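Local coordinates for protein putative cytochrome P450 hydroxylase (Chondromyces apiculatus DSM 436, PDB 6GMF) that is a heme-binding cytochrome P450 that oxidises terpenes, probably as a monooxygenase that inserts one oxygen atom of molecular oxygen into its substrate, at residues I140-M145 / A346-L351; R158-M163 / T229-G234; D203-L208 / S225-L230. All coordinates share one frame; numbering follows the deposited sequence.

Contact 1 of 3, residues I140-M145 / A346-L351; sequences IVIAEM and APLARL. With HEM (protoporphyrin IX containing Fe), chain B.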
loop_
_atom_site.group_PDB
_atom_site.type_symbol
_atom_site.label_atom_id
_atom_site.label_comp_id
_atom_site.label_asym_id
_atom_site.label_seq_id
_atom_site.Cartn_x
_atom_site.Cartn_y
_atom_site.Cartn_z
ATOM N N ILE A 140 -11.365 4.798 7.392
ATOM C CA ILE A 140 -12.825 4.813 7.560
ATOM C C ILE A 140 -13.417 3.631 6.774
ATOM O O ILE A 140 -14.257 2.885 7.286
ATOM C CB ILE A 140 -13.437 6.138 7.090
ATOM C CG1 ILE A 140 -12.988 7.329 7.936
ATOM C CG2 ILE A 140 -14.945 6.061 7.019
ATOM C CD1 ILE A 140 -13.296 8.696 7.254
ATOM N N VAL A 141 -12.970 3.450 5.532
ATOM C CA VAL A 141 -13.506 2.407 4.688
ATOM C C VAL A 141 -13.236 1.031 5.283
ATOM O O VAL A 141 -14.181 0.243 5.433
ATOM C CB VAL A 141 -12.957 2.480 3.265
ATOM C CG1 VAL A 141 -13.388 1.252 2.481
ATOM C CG2 VAL A 141 -13.411 3.760 2.617
ATOM N N ILE A 142 -12.011 0.786 5.758
ATOM C CA ILE A 142 -11.690 -0.552 6.293
ATOM C C ILE A 142 -12.415 -0.800 7.616
ATOM O O ILE A 142 -12.852 -1.942 7.867
ATOM C CB ILE A 142 -10.187 -0.880 6.343
ATOM C CG1 ILE A 142 -9.928 -2.384 6.234
ATOM C CG2 ILE A 142 -9.515 -0.294 7.582
ATOM C CD1 ILE A 142 -10.349 -2.985 4.898
ATOM N N ALA A 143 -12.528 0.220 8.478
ATOM C CA ALA A 143 -13.315 0.036 9.713
ATOM C C ALA A 143 -14.777 -0.311 9.372
ATOM O O ALA A 143 -15.382 -1.157 9.996
ATOM C CB ALA A 143 -13.181 1.283 10.551
ATOM N N GLU A 144 -15.347 0.315 8.353
ATOM C CA GLU A 144 -16.742 -0.021 8.010
ATOM C C GLU A 144 -16.803 -1.447 7.471
ATOM O O GLU A 144 -17.736 -2.205 7.821
ATOM C CB GLU A 144 -17.310 1.004 7.035
ATOM C CG GLU A 144 -17.563 2.291 7.787
ATOM C CD GLU A 144 -18.330 3.372 7.079
ATOM O OE1 GLU A 144 -18.936 3.085 5.984
ATOM O OE2 GLU A 144 -18.296 4.509 7.625
ATOM N N MET A 145 -15.830 -1.828 6.639
ATOM C CA MET A 145 -15.818 -3.183 6.075
ATOM C C MET A 145 -15.681 -4.234 7.172
ATOM O O MET A 145 -16.323 -5.303 7.123
ATOM C CB MET A 145 -14.678 -3.359 5.081
ATOM C CG MET A 145 -14.969 -2.694 3.792
ATOM S SD MET A 145 -13.645 -3.053 2.612
ATOM C CE MET A 145 -13.553 -4.831 2.666
ATOM N N ALA A 346 -5.923 -4.640 -4.361
ATOM C CA ALA A 346 -5.679 -3.804 -5.473
ATOM C C ALA A 346 -6.994 -3.174 -5.957
ATOM O O ALA A 346 -7.007 -1.987 -6.236
ATOM C CB ALA A 346 -5.004 -4.552 -6.583
ATOM N N PRO A 347 -8.137 -3.871 -6.072
ATOM C CA PRO A 347 -9.349 -3.176 -6.525
ATOM C C PRO A 347 -9.876 -2.115 -5.565
ATOM O O PRO A 347 -10.462 -1.108 -6.005
ATOM C CB PRO A 347 -10.399 -4.284 -6.675
ATOM C CG PRO A 347 -9.865 -5.426 -5.888
ATOM C CD PRO A 347 -8.347 -5.314 -5.963
ATOM N N LEU A 348 -9.705 -2.381 -4.268
ATOM C CA LEU A 348 -10.107 -1.449 -3.240
ATOM C C LEU A 348 -9.236 -0.183 -3.268
ATOM O O LEU A 348 -9.730 0.897 -3.201
ATOM C CB LEU A 348 -10.092 -2.109 -1.854
ATOM C CG LEU A 348 -10.563 -1.167 -0.746
ATOM C CD1 LEU A 348 -11.947 -0.557 -1.072
ATOM C CD2 LEU A 348 -10.562 -1.896 0.589
ATOM N N ALA A 349 -7.909 -0.325 -3.356
ATOM C CA ALA A 349 -7.023 0.824 -3.487
ATOM C C ALA A 349 -7.405 1.656 -4.714
ATOM O O ALA A 349 -7.443 2.891 -4.664
ATOM C CB ALA A 349 -5.600 0.342 -3.621
ATOM N N ARG A 350 -7.599 0.965 -5.842
ATOM C CA ARG A 350 -7.923 1.629 -7.135
ATOM C C ARG A 350 -9.261 2.368 -7.025
ATOM O O ARG A 350 -9.374 3.473 -7.593
ATOM C CB ARG A 350 -7.957 0.597 -8.269
ATOM C CG ARG A 350 -6.582 0.184 -8.773
ATOM C CD ARG A 350 -6.655 -0.909 -9.824
ATOM N NE ARG A 350 -5.454 -0.970 -10.644
ATOM C CZ ARG A 350 -4.734 -2.069 -10.843
ATOM N NH1 ARG A 350 -5.155 -3.230 -10.372
ATOM N NH2 ARG A 350 -3.598 -2.001 -11.513
ATOM N N LEU A 351 -10.224 1.772 -6.320
ATOM C CA LEU A 351 -11.557 2.368 -6.151
ATOM C C LEU A 351 -11.519 3.583 -5.218
ATOM O O LEU A 351 -12.067 4.623 -5.521
ATOM C CB LEU A 351 -12.492 1.301 -5.577
ATOM C CG LEU A 351 -13.931 1.751 -5.374
ATOM C CD1 LEU A 351 -14.472 2.371 -6.662
ATOM C CD2 LEU A 351 -14.778 0.585 -4.914
HETATM C CHA HEM B . -0.043 -7.517 -0.976
HETATM C CHB HEM B . 0.866 -3.209 -2.665
HETATM C CHC HEM B . -3.377 -1.705 -0.887
HETATM C CHD HEM B . -4.099 -5.926 1.140
HETATM C C1A HEM B . 0.556 -6.469 -1.632
HETATM C C2A HEM B . 1.750 -6.641 -2.387
HETATM C C3A HEM B . 2.025 -5.395 -2.849
HETATM C C4A HEM B . 0.990 -4.534 -2.402
HETATM C CMA HEM B . 3.216 -4.921 -3.645
HETATM C CAA HEM B . 2.566 -7.882 -2.624
HETATM C CBA HEM B . 3.514 -8.234 -1.445
HETATM C CGA HEM B . 4.433 -9.399 -1.747
HETATM O O1A HEM B . 4.470 -9.899 -2.899
HETATM O O2A HEM B . 5.214 -9.714 -0.789
HETATM C C1B HEM B . -0.212 -2.378 -2.322
HETATM C C2B HEM B . -0.369 -1.003 -2.718
HETATM C C3B HEM B . -1.549 -0.549 -2.220
HETATM C C4B HEM B . -2.145 -1.690 -1.521
HETATM C CMB HEM B . 0.655 -0.295 -3.510
HETATM C CAB HEM B . -2.251 0.785 -2.369
HETATM C CBB HEM B . -1.941 1.561 -3.356
HETATM C C1C HEM B . -4.004 -2.700 -0.223
HETATM C C2C HEM B . -5.277 -2.570 0.430
HETATM C C3C HEM B . -5.449 -3.819 1.005
HETATM C C4C HEM B . -4.315 -4.622 0.747
HETATM C CMC HEM B . -6.237 -1.423 0.307
HETATM C CAC HEM B . -6.577 -4.342 1.776
HETATM C CBC HEM B . -7.555 -3.619 2.268
HETATM C C1D HEM B . -3.025 -6.679 0.742
HETATM C C2D HEM B . -2.833 -8.089 1.194
HETATM C C3D HEM B . -1.713 -8.536 0.590
HETATM C C4D HEM B . -1.217 -7.416 -0.218
HETATM C CMD HEM B . -3.815 -8.778 2.128
HETATM C CAD HEM B . -1.105 -9.903 0.736
HETATM C CBD HEM B . -1.485 -10.921 -0.350
HETATM C CGD HEM B . -0.754 -12.241 -0.209
HETATM O O1D HEM B . -1.258 -13.216 -0.791
HETATM O O2D HEM B . 0.321 -12.309 0.442
HETATM N NA HEM B . 0.086 -5.165 -1.655
HETATM N NB HEM B . -1.298 -2.710 -1.636
HETATM N NC HEM B . -3.405 -3.923 0.008
HETATM N ND HEM B . -1.965 -6.313 -0.058
HETATM FE FE HEM B . -1.686 -4.592 -0.923
HETATM O O HOH W 1 -0.468 -4.026 0.873
#

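Contact 2 of 3, residues R158-M163 / T229-G234; sequences RWSDDM and TLLIAG. With HEM (protoporphyrin IX containing Fe), chain B.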
loop_
_atom_site.group_PDB
_atom_site.type_symbol
_atom_site.label_atom_id
_atom_site.label_comp_id
_atom_site.label_asym_id
_atom_site.label_seq_id
_atom_site.Cartn_x
_atom_site.Cartn_y
_atom_site.Cartn_z
ATOM N N ARG A 158 -6.781 5.125 16.417
ATOM C CA ARG A 158 -5.552 5.127 17.160
ATOM C C ARG A 158 -4.706 3.901 16.794
ATOM O O ARG A 158 -3.536 4.020 16.587
ATOM C CB ARG A 158 -5.835 5.188 18.657
ATOM C CG ARG A 158 -4.573 5.231 19.501
ATOM C CD ARG A 158 -4.872 5.348 20.992
ATOM N NE ARG A 158 -5.502 4.205 21.618
ATOM C CZ ARG A 158 -6.812 4.044 21.852
ATOM N NH1 ARG A 158 -7.705 5.005 21.594
ATOM N NH2 ARG A 158 -7.255 2.871 22.262
ATOM N N TRP A 159 -5.334 2.732 16.739
ATOM C CA TRP A 159 -4.646 1.517 16.375
ATOM C C TRP A 159 -4.024 1.665 14.977
ATOM O O TRP A 159 -2.850 1.391 14.789
ATOM C CB TRP A 159 -5.560 0.292 16.425
ATOM C CG TRP A 159 -6.275 0.113 17.723
ATOM C CD1 TRP A 159 -5.801 0.441 18.966
ATOM C CD2 TRP A 159 -7.532 -0.543 17.931
ATOM N NE1 TRP A 159 -6.726 0.091 19.920
ATOM C CE2 TRP A 159 -7.805 -0.483 19.305
ATOM C CE3 TRP A 159 -8.497 -1.081 17.078
ATOM C CZ2 TRP A 159 -8.974 -1.011 19.846
ATOM C CZ3 TRP A 159 -9.674 -1.544 17.606
ATOM C CH2 TRP A 159 -9.907 -1.505 18.972
ATOM N N SER A 160 -4.817 2.182 14.032
ATOM C CA SER A 160 -4.384 2.415 12.655
ATOM C C SER A 160 -3.183 3.366 12.655
ATOM O O SER A 160 -2.179 3.093 11.983
ATOM C CB SER A 160 -5.524 2.988 11.821
ATOM O OG SER A 160 -6.550 2.033 11.641
ATOM N N ASP A 161 -3.284 4.484 13.381
ATOM C CA ASP A 161 -2.212 5.465 13.423
ATOM C C ASP A 161 -0.929 4.825 13.970
ATOM O O ASP A 161 0.175 5.070 13.474
ATOM C CB ASP A 161 -2.570 6.691 14.258
ATOM C CG ASP A 161 -3.660 7.584 13.698
ATOM O OD1 ASP A 161 -3.925 7.516 12.470
ATOM O OD2 ASP A 161 -4.234 8.358 14.501
ATOM N N ASP A 162 -1.056 3.987 14.985
ATOM C CA ASP A 162 0.093 3.387 15.644
ATOM C C ASP A 162 0.738 2.306 14.773
ATOM O O ASP A 162 1.900 1.973 14.949
ATOM C CB ASP A 162 -0.295 2.790 16.996
ATOM C CG ASP A 162 -0.530 3.822 18.089
ATOM O OD1 ASP A 162 -0.192 5.010 17.892
ATOM O OD2 ASP A 162 -1.075 3.419 19.119
ATOM N N MET A 163 -0.001 1.770 13.809
ATOM C CA MET A 163 0.494 0.657 13.003
ATOM C C MET A 163 1.140 1.176 11.710
ATOM O O MET A 163 1.765 0.401 11.011
ATOM C CB MET A 163 -0.656 -0.312 12.707
ATOM C CG MET A 163 -0.981 -1.230 13.883
ATOM S SD MET A 163 -2.556 -2.152 13.677
ATOM C CE MET A 163 -2.652 -2.895 15.307
ATOM N N THR A 229 -3.992 -7.662 9.116
ATOM C CA THR A 229 -3.244 -7.462 7.840
ATOM C C THR A 229 -3.928 -6.381 7.004
ATOM O O THR A 229 -3.242 -5.588 6.347
ATOM C CB THR A 229 -3.067 -8.774 7.057
ATOM O OG1 THR A 229 -2.187 -9.563 7.855
ATOM C CG2 THR A 229 -2.481 -8.589 5.681
ATOM N N LEU A 230 -5.258 -6.357 6.980
ATOM C CA LEU A 230 -5.962 -5.404 6.127
ATOM C C LEU A 230 -5.633 -3.961 6.554
ATOM O O LEU A 230 -5.486 -3.085 5.678
ATOM C CB LEU A 230 -7.474 -5.656 6.156
ATOM C CG LEU A 230 -7.931 -6.972 5.520
ATOM C CD1 LEU A 230 -9.424 -7.171 5.734
ATOM C CD2 LEU A 230 -7.625 -7.031 4.023
ATOM N N LEU A 231 -5.473 -3.714 7.867
ATOM C CA LEU A 231 -5.107 -2.360 8.299
ATOM C C LEU A 231 -3.702 -2.057 7.821
ATOM O O LEU A 231 -3.444 -1.016 7.201
ATOM C CB LEU A 231 -5.102 -2.208 9.825
ATOM C CG LEU A 231 -6.418 -1.788 10.453
ATOM C CD1 LEU A 231 -7.471 -2.861 10.190
ATOM C CD2 LEU A 231 -6.201 -1.559 11.947
ATOM N N ILE A 232 -2.764 -2.947 8.174
ATOM C CA ILE A 232 -1.383 -2.662 7.925
ATOM C C ILE A 232 -1.117 -2.563 6.418
ATOM O O ILE A 232 -0.418 -1.658 5.966
ATOM C CB ILE A 232 -0.466 -3.700 8.583
ATOM C CG1 ILE A 232 -0.546 -3.639 10.112
ATOM C CG2 ILE A 232 0.962 -3.526 8.089
ATOM C CD1 ILE A 232 0.051 -4.838 10.776
ATOM N N ALA A 233 -1.682 -3.503 5.655
ATOM C CA ALA A 233 -1.440 -3.635 4.231
ATOM C C ALA A 233 -2.126 -2.498 3.458
ATOM O O ALA A 233 -1.614 -2.095 2.393
ATOM C CB ALA A 233 -1.928 -4.980 3.715
ATOM N N GLY A 234 -3.250 -2.003 3.995
ATOM C CA GLY A 234 -4.187 -1.197 3.206
ATOM C C GLY A 234 -4.161 0.286 3.512
ATOM O O GLY A 234 -4.502 1.105 2.670
HETATM C CHA HEM B . -0.043 -7.517 -0.976
HETATM C CHB HEM B . 0.866 -3.209 -2.665
HETATM C CHC HEM B . -3.377 -1.705 -0.887
HETATM C CHD HEM B . -4.099 -5.926 1.140
HETATM C C1A HEM B . 0.556 -6.469 -1.632
HETATM C C2A HEM B . 1.750 -6.641 -2.387
HETATM C C3A HEM B . 2.025 -5.395 -2.849
HETATM C C4A HEM B . 0.990 -4.534 -2.402
HETATM C CMA HEM B . 3.216 -4.921 -3.645
HETATM C CAA HEM B . 2.566 -7.882 -2.624
HETATM C CBA HEM B . 3.514 -8.234 -1.445
HETATM C CGA HEM B . 4.433 -9.399 -1.747
HETATM O O1A HEM B . 4.470 -9.899 -2.899
HETATM O O2A HEM B . 5.214 -9.714 -0.789
HETATM C C1B HEM B . -0.212 -2.378 -2.322
HETATM C C2B HEM B . -0.369 -1.003 -2.718
HETATM C C3B HEM B . -1.549 -0.549 -2.220
HETATM C C4B HEM B . -2.145 -1.690 -1.521
HETATM C CMB HEM B . 0.655 -0.295 -3.510
HETATM C CAB HEM B . -2.251 0.785 -2.369
HETATM C CBB HEM B . -1.941 1.561 -3.356
HETATM C C1C HEM B . -4.004 -2.700 -0.223
HETATM C C2C HEM B . -5.277 -2.570 0.430
HETATM C C3C HEM B . -5.449 -3.819 1.005
HETATM C C4C HEM B . -4.315 -4.622 0.747
HETATM C CMC HEM B . -6.237 -1.423 0.307
HETATM C CAC HEM B . -6.577 -4.342 1.776
HETATM C CBC HEM B . -7.555 -3.619 2.268
HETATM C C1D HEM B . -3.025 -6.679 0.742
HETATM C C2D HEM B . -2.833 -8.089 1.194
HETATM C C3D HEM B . -1.713 -8.536 0.590
HETATM C C4D HEM B . -1.217 -7.416 -0.218
HETATM C CMD HEM B . -3.815 -8.778 2.128
HETATM C CAD HEM B . -1.105 -9.903 0.736
HETATM C CBD HEM B . -1.485 -10.921 -0.350
HETATM C CGD HEM B . -0.754 -12.241 -0.209
HETATM O O1D HEM B . -1.258 -13.216 -0.791
HETATM O O2D HEM B . 0.321 -12.309 0.442
HETATM N NA HEM B . 0.086 -5.165 -1.655
HETATM N NB HEM B . -1.298 -2.710 -1.636
HETATM N NC HEM B . -3.405 -3.923 0.008
HETATM N ND HEM B . -1.965 -6.313 -0.058
HETATM FE FE HEM B . -1.686 -4.592 -0.923
HETATM O O HOH W 1 -0.468 -4.026 0.873
#

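Contact 3 of 3, residues D203-L208 / S225-L230; sequences DLISQL and SFANTL. With HEM (protoporphyrin IX containing Fe), chain B.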
loop_
_atom_site.group_PDB
_atom_site.type_symbol
_atom_site.label_atom_id
_atom_site.label_comp_id
_atom_site.label_asym_id
_atom_site.label_seq_id
_atom_site.Cartn_x
_atom_site.Cartn_y
_atom_site.Cartn_z
ATOM N N ASP A 203 -20.550 -7.889 7.464
ATOM C CA ASP A 203 -19.190 -7.365 7.599
ATOM C C ASP A 203 -18.170 -8.469 7.308
ATOM O O ASP A 203 -18.473 -9.699 7.255
ATOM C CB ASP A 203 -18.942 -6.903 9.037
ATOM C CG ASP A 203 -19.020 -8.080 9.992
ATOM O OD1 ASP A 203 -20.149 -8.475 10.334
ATOM O OD2 ASP A 203 -17.977 -8.630 10.350
ATOM N N LEU A 204 -16.917 -8.045 7.178
ATOM C CA LEU A 204 -15.835 -8.927 6.798
ATOM C C LEU A 204 -15.546 -9.977 7.874
ATOM O O LEU A 204 -15.138 -11.128 7.553
ATOM C CB LEU A 204 -14.594 -8.061 6.585
ATOM C CG LEU A 204 -13.803 -8.203 5.309
ATOM C CD1 LEU A 204 -14.654 -8.437 4.077
ATOM C CD2 LEU A 204 -12.929 -6.967 5.167
ATOM N N ILE A 205 -15.711 -9.637 9.145
ATOM C CA ILE A 205 -15.447 -10.654 10.194
ATOM C C ILE A 205 -16.449 -11.801 10.033
ATOM O O ILE A 205 -16.058 -12.966 10.079
ATOM C CB ILE A 205 -15.462 -10.094 11.618
ATOM C CG1 ILE A 205 -14.422 -8.980 11.789
ATOM C CG2 ILE A 205 -15.258 -11.246 12.611
ATOM C CD1 ILE A 205 -12.973 -9.463 11.772
ATOM N N SER A 206 -17.717 -11.450 9.842
ATOM C CA SER A 206 -18.787 -12.446 9.634
ATOM C C SER A 206 -18.474 -13.311 8.417
ATOM O O SER A 206 -18.613 -14.546 8.483
ATOM C CB SER A 206 -20.124 -11.809 9.459
ATOM O OG SER A 206 -20.515 -11.117 10.632
ATOM N N GLN A 207 -18.050 -12.664 7.325
ATOM C CA GLN A 207 -17.813 -13.368 6.098
ATOM C C GLN A 207 -16.570 -14.258 6.204
ATOM O O GLN A 207 -16.536 -15.319 5.597
ATOM C CB GLN A 207 -17.716 -12.408 4.917
ATOM C CG GLN A 207 -18.976 -11.614 4.644
ATOM N N LEU A 208 -15.524 -13.831 6.921
ATOM C CA LEU A 208 -14.354 -14.642 7.132
ATOM C C LEU A 208 -14.709 -15.888 7.951
ATOM O O LEU A 208 -14.237 -16.963 7.643
ATOM C CB LEU A 208 -13.242 -13.816 7.804
ATOM C CG LEU A 208 -12.528 -12.812 6.888
ATOM C CD1 LEU A 208 -11.870 -11.737 7.722
ATOM C CD2 LEU A 208 -11.524 -13.468 5.943
ATOM N N SER A 225 -5.774 -12.433 12.362
ATOM C CA SER A 225 -4.536 -12.041 11.697
ATOM C C SER A 225 -4.833 -11.367 10.345
ATOM O O SER A 225 -4.152 -10.371 10.015
ATOM C CB SER A 225 -3.592 -13.190 11.561
ATOM O OG SER A 225 -2.548 -12.853 10.656
ATOM N N PHE A 226 -5.835 -11.848 9.601
ATOM C CA PHE A 226 -6.170 -11.270 8.306
ATOM C C PHE A 226 -6.799 -9.867 8.488
ATOM O O PHE A 226 -6.472 -8.932 7.734
ATOM C CB PHE A 226 -7.009 -12.206 7.450
ATOM C CG PHE A 226 -7.271 -11.655 6.068
ATOM C CD1 PHE A 226 -6.244 -11.566 5.119
ATOM C CD2 PHE A 226 -8.516 -11.197 5.719
ATOM C CE1 PHE A 226 -6.489 -11.048 3.858
ATOM C CE2 PHE A 226 -8.756 -10.684 4.451
ATOM C CZ PHE A 226 -7.740 -10.614 3.526
ATOM N N ALA A 227 -7.653 -9.701 9.507
ATOM C CA ALA A 227 -8.195 -8.405 9.851
ATOM C C ALA A 227 -7.058 -7.402 10.100
ATOM O O ALA A 227 -7.089 -6.267 9.628
ATOM C CB ALA A 227 -9.117 -8.511 11.035
ATOM N N ASN A 228 -6.054 -7.812 10.891
ATOM C CA ASN A 228 -4.957 -6.978 11.244
ATOM C C ASN A 228 -4.184 -6.643 9.961
ATOM O O ASN A 228 -3.736 -5.491 9.768
ATOM C CB ASN A 228 -4.048 -7.682 12.260
ATOM C CG ASN A 228 -2.861 -6.856 12.692
ATOM O OD1 ASN A 228 -2.983 -6.027 13.596
ATOM N ND2 ASN A 228 -1.732 -7.047 12.055
ATOM N N THR A 229 -3.992 -7.662 9.116
ATOM C CA THR A 229 -3.244 -7.462 7.840
ATOM C C THR A 229 -3.928 -6.381 7.004
ATOM O O THR A 229 -3.242 -5.588 6.347
ATOM C CB THR A 229 -3.067 -8.774 7.057
ATOM O OG1 THR A 229 -2.187 -9.563 7.855
ATOM C CG2 THR A 229 -2.481 -8.589 5.681
ATOM N N LEU A 230 -5.258 -6.357 6.980
ATOM C CA LEU A 230 -5.962 -5.404 6.127
ATOM C C LEU A 230 -5.633 -3.961 6.554
ATOM O O LEU A 230 -5.486 -3.085 5.678
ATOM C CB LEU A 230 -7.474 -5.656 6.156
ATOM C CG LEU A 230 -7.931 -6.972 5.520
ATOM C CD1 LEU A 230 -9.424 -7.171 5.734
ATOM C CD2 LEU A 230 -7.625 -7.031 4.023
HETATM C CHA HEM B . -0.043 -7.517 -0.976
HETATM C CHB HEM B . 0.866 -3.209 -2.665
HETATM C CHC HEM B . -3.377 -1.705 -0.887
HETATM C CHD HEM B . -4.099 -5.926 1.140
HETATM C C1A HEM B . 0.556 -6.469 -1.632
HETATM C C2A HEM B . 1.750 -6.641 -2.387
HETATM C C3A HEM B . 2.025 -5.395 -2.849
HETATM C C4A HEM B . 0.990 -4.534 -2.402
HETATM C CMA HEM B . 3.216 -4.921 -3.645
HETATM C CAA HEM B . 2.566 -7.882 -2.624
HETATM C CBA HEM B . 3.514 -8.234 -1.445
HETATM C CGA HEM B . 4.433 -9.399 -1.747
HETATM O O1A HEM B . 4.470 -9.899 -2.899
HETATM O O2A HEM B . 5.214 -9.714 -0.789
HETATM C C1B HEM B . -0.212 -2.378 -2.322
HETATM C C2B HEM B . -0.369 -1.003 -2.718
HETATM C C3B HEM B . -1.549 -0.549 -2.220
HETATM C C4B HEM B . -2.145 -1.690 -1.521
HETATM C CMB HEM B . 0.655 -0.295 -3.510
HETATM C CAB HEM B . -2.251 0.785 -2.369
HETATM C CBB HEM B . -1.941 1.561 -3.356
HETATM C C1C HEM B . -4.004 -2.700 -0.223
HETATM C C2C HEM B . -5.277 -2.570 0.430
HETATM C C3C HEM B . -5.449 -3.819 1.005
HETATM C C4C HEM B . -4.315 -4.622 0.747
HETATM C CMC HEM B . -6.237 -1.423 0.307
HETATM C CAC HEM B . -6.577 -4.342 1.776
HETATM C CBC HEM B . -7.555 -3.619 2.268
HETATM C C1D HEM B . -3.025 -6.679 0.742
HETATM C C2D HEM B . -2.833 -8.089 1.194
HETATM C C3D HEM B . -1.713 -8.536 0.590
HETATM C C4D HEM B . -1.217 -7.416 -0.218
HETATM C CMD HEM B . -3.815 -8.778 2.128
HETATM C CAD HEM B . -1.105 -9.903 0.736
HETATM C CBD HEM B . -1.485 -10.921 -0.350
HETATM C CGD HEM B . -0.754 -12.241 -0.209
HETATM O O1D HEM B . -1.258 -13.216 -0.791
HETATM O O2D HEM B . 0.321 -12.309 0.442
HETATM N NA HEM B . 0.086 -5.165 -1.655
HETATM N NB HEM B . -1.298 -2.710 -1.636
HETATM N NC HEM B . -3.405 -3.923 0.008
HETATM N ND HEM B . -1.965 -6.313 -0.058
HETATM FE FE HEM B . -1.686 -4.592 -0.923
HETATM O O HOH W 1 -0.468 -4.026 0.873
#

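Contact 1 of 3, residues I140-M145 / A346-L351
Val-141 and Leu-348 mark the nearest backbone approach, 9.4 Å between their CA atoms, on two helical segments whose axes stay 12.5 Å apart and run at 132° to each other. Across this gap the contact is made by side-chain ends, and Leu-348 contributes the most surface, 59 of the 107 Å² buried. Its first torsion, with CG anti to the backbone N (chi1 -178°), carries CG toward helix 136-145, and the fork at CG then offers CD1 to Val-141 and CD2 to Met-145. CD1 lies 4.2 Å from Val-141 CG1, whereas CD2 lies 3.9 Å from Met-145 SD. The methionine chain, bent at its last torsion, slides past the leucine in the opposite direction, and its sulfur, weakly polar and polarisable, suits an apolar neighbour.

In P450 terms these are helices E and L, which belong with D (helix 107-119) and the I-helix (220-251) to the four-helix core of the fold. Helix L begins just after the heme-ligating Cys-343, whose side chain is about 8 Å from that of Leu-348. The contact therefore reaches the rim of the cofactor. The vinyl end CBC of the heme is touched by Ile-142 CD1 and by Leu-348 CD2, each at 3.9 Å, and it extends the same apolar surface. The next residue, Ala-349, brings CB to 3.6 Å from the heme atom CAB; its small methyl suits such close packing against this vinyl group. Ile-110 and Ile-113 of helix D cover Val-141.

Contact 2 of 3, residues R158-M163 / T229-G234
Leu-231 and Met-163 both turn CG anti to the carbonyl carbon, at chi1 -90° and -79°, which directs both side chains at the facing helix. Beyond CG the methionine is extended, and it crosses the leucine obliquely with SD 4.1 Å from Leu-231 CD2. That same methyl also meets Ser-160, whose OG is 3.6 Å from it. The serine can afford this apolar neighbour because its hydroxyl is hydrogen-bonded to Phe-156 O, one turn back in its own helix, and its small size permits the near backbone approach of 6.5 Å between the CA atoms of Ser-160 and Leu-231. At the more exposed border, Ile-232 lays CG1 alongside Met-163 CB.

The first helix is F of the P450 fold and the second the long I-helix, their segments inclined at 52°, and the opposite flank of the I-helix looks onto the heme. Here lies the Ala-Gly start of its family motif (A/G)-G-x-(D/E)-T, whose threonine is Thr-237. Ala-233 O accepts a 2.7 Å hydrogen bond from the water that is bound to the iron at 2.2 Å, and Thr-237 OG1 bonds to the same carbonyl, so two partners share it. Ala-233 CB and Gly-234 CA press on the porphyrin, the latter 3.3 Å from the heme atom C2C. With no side chain, Gly-234 can lie this near the porphyrin, consistent with the glycine of the motif. A turn earlier, Thr-229 splits its roles: CG2 packs on the heme methyl CMD, while OG1 is hydrogen-bonded to Ser-78 OG.

Contact 3 of 3, residues D203-L208 / S225-L230
Ile-205 and Ala-227 lie at the nearest backbone approach, 7.6 Å between CA atoms, where helix 204-208 passes segment 225-230 at 140° with the axes 11.1 Å apart. The alanine allows this closeness: its CB simply receives Ile-205 CD1. Nearer the heme, Leu-204 and Leu-230 reach toward each other tip to tip, CD2 of the first 3.6 Å from CD1 of the second. One turn along, Leu-208 crosses Phe-226 at about a right angle. Its CD1 sits at the ring edge, in the ring plane, while CD2 approaches obliquely, 3.8 Å from Phe-226 CD2.

These are helix H and the I-helix of the P450 fold, and Phe-226 carries the contact on to the cofactor. Its chi1 of -176°, CG anti to the backbone N, swings the ring in between Leu-208 and the heme methyl CMD, which CE1 meets at 3.9 Å, with Leu-230 CG over one face, toward the rim. Leu-230 similarly has two sides, since its CD2 is 3.7 Å from the heme vinyl carbon CAC. Were Phe-226 replaced by an alanine, the space between Leu-208 and the heme methyl would probably be left unfilled, and Leu-208 and Leu-230 would lose the ring they pack on.

Away from this interface, Asp-203 N-caps helix 204-210: OD2 accepts from Ser-206 N from above the carboxylate plane, and OD1 accepts from Ser-206 OG at 2.7 Å and pairs with Arg-196. Polar groups thus help to define the start of the helix, whereas cohesion across to the I-helix rests on buried hydrocarbon shape, with no hydrogen bond joining the two segments.

The three contacts gather on one part of the heme, their centres about 13 Å from one another, contact 2 reaching its water-bearing face and contacts 1 and 3 its vinyl and methyl periphery. Along the chain, contacts 2 and 3 are nested inside the loop closed by contact 1, and both end on helix 220-251, where they share Thr-229 and Leu-230. Contact 1 joins them through Ile-142, which packs on Leu-230 and Leu-231, and through Met-145, whose carbonyl probably accepts a hydrogen bond from Leu-204 N of contact 3. Helices 136-145 and 153-163 follow each other in sequence. Helices E and L belong with the I-helix to the conserved core, while F and H pack on it from the more variable part of the fold.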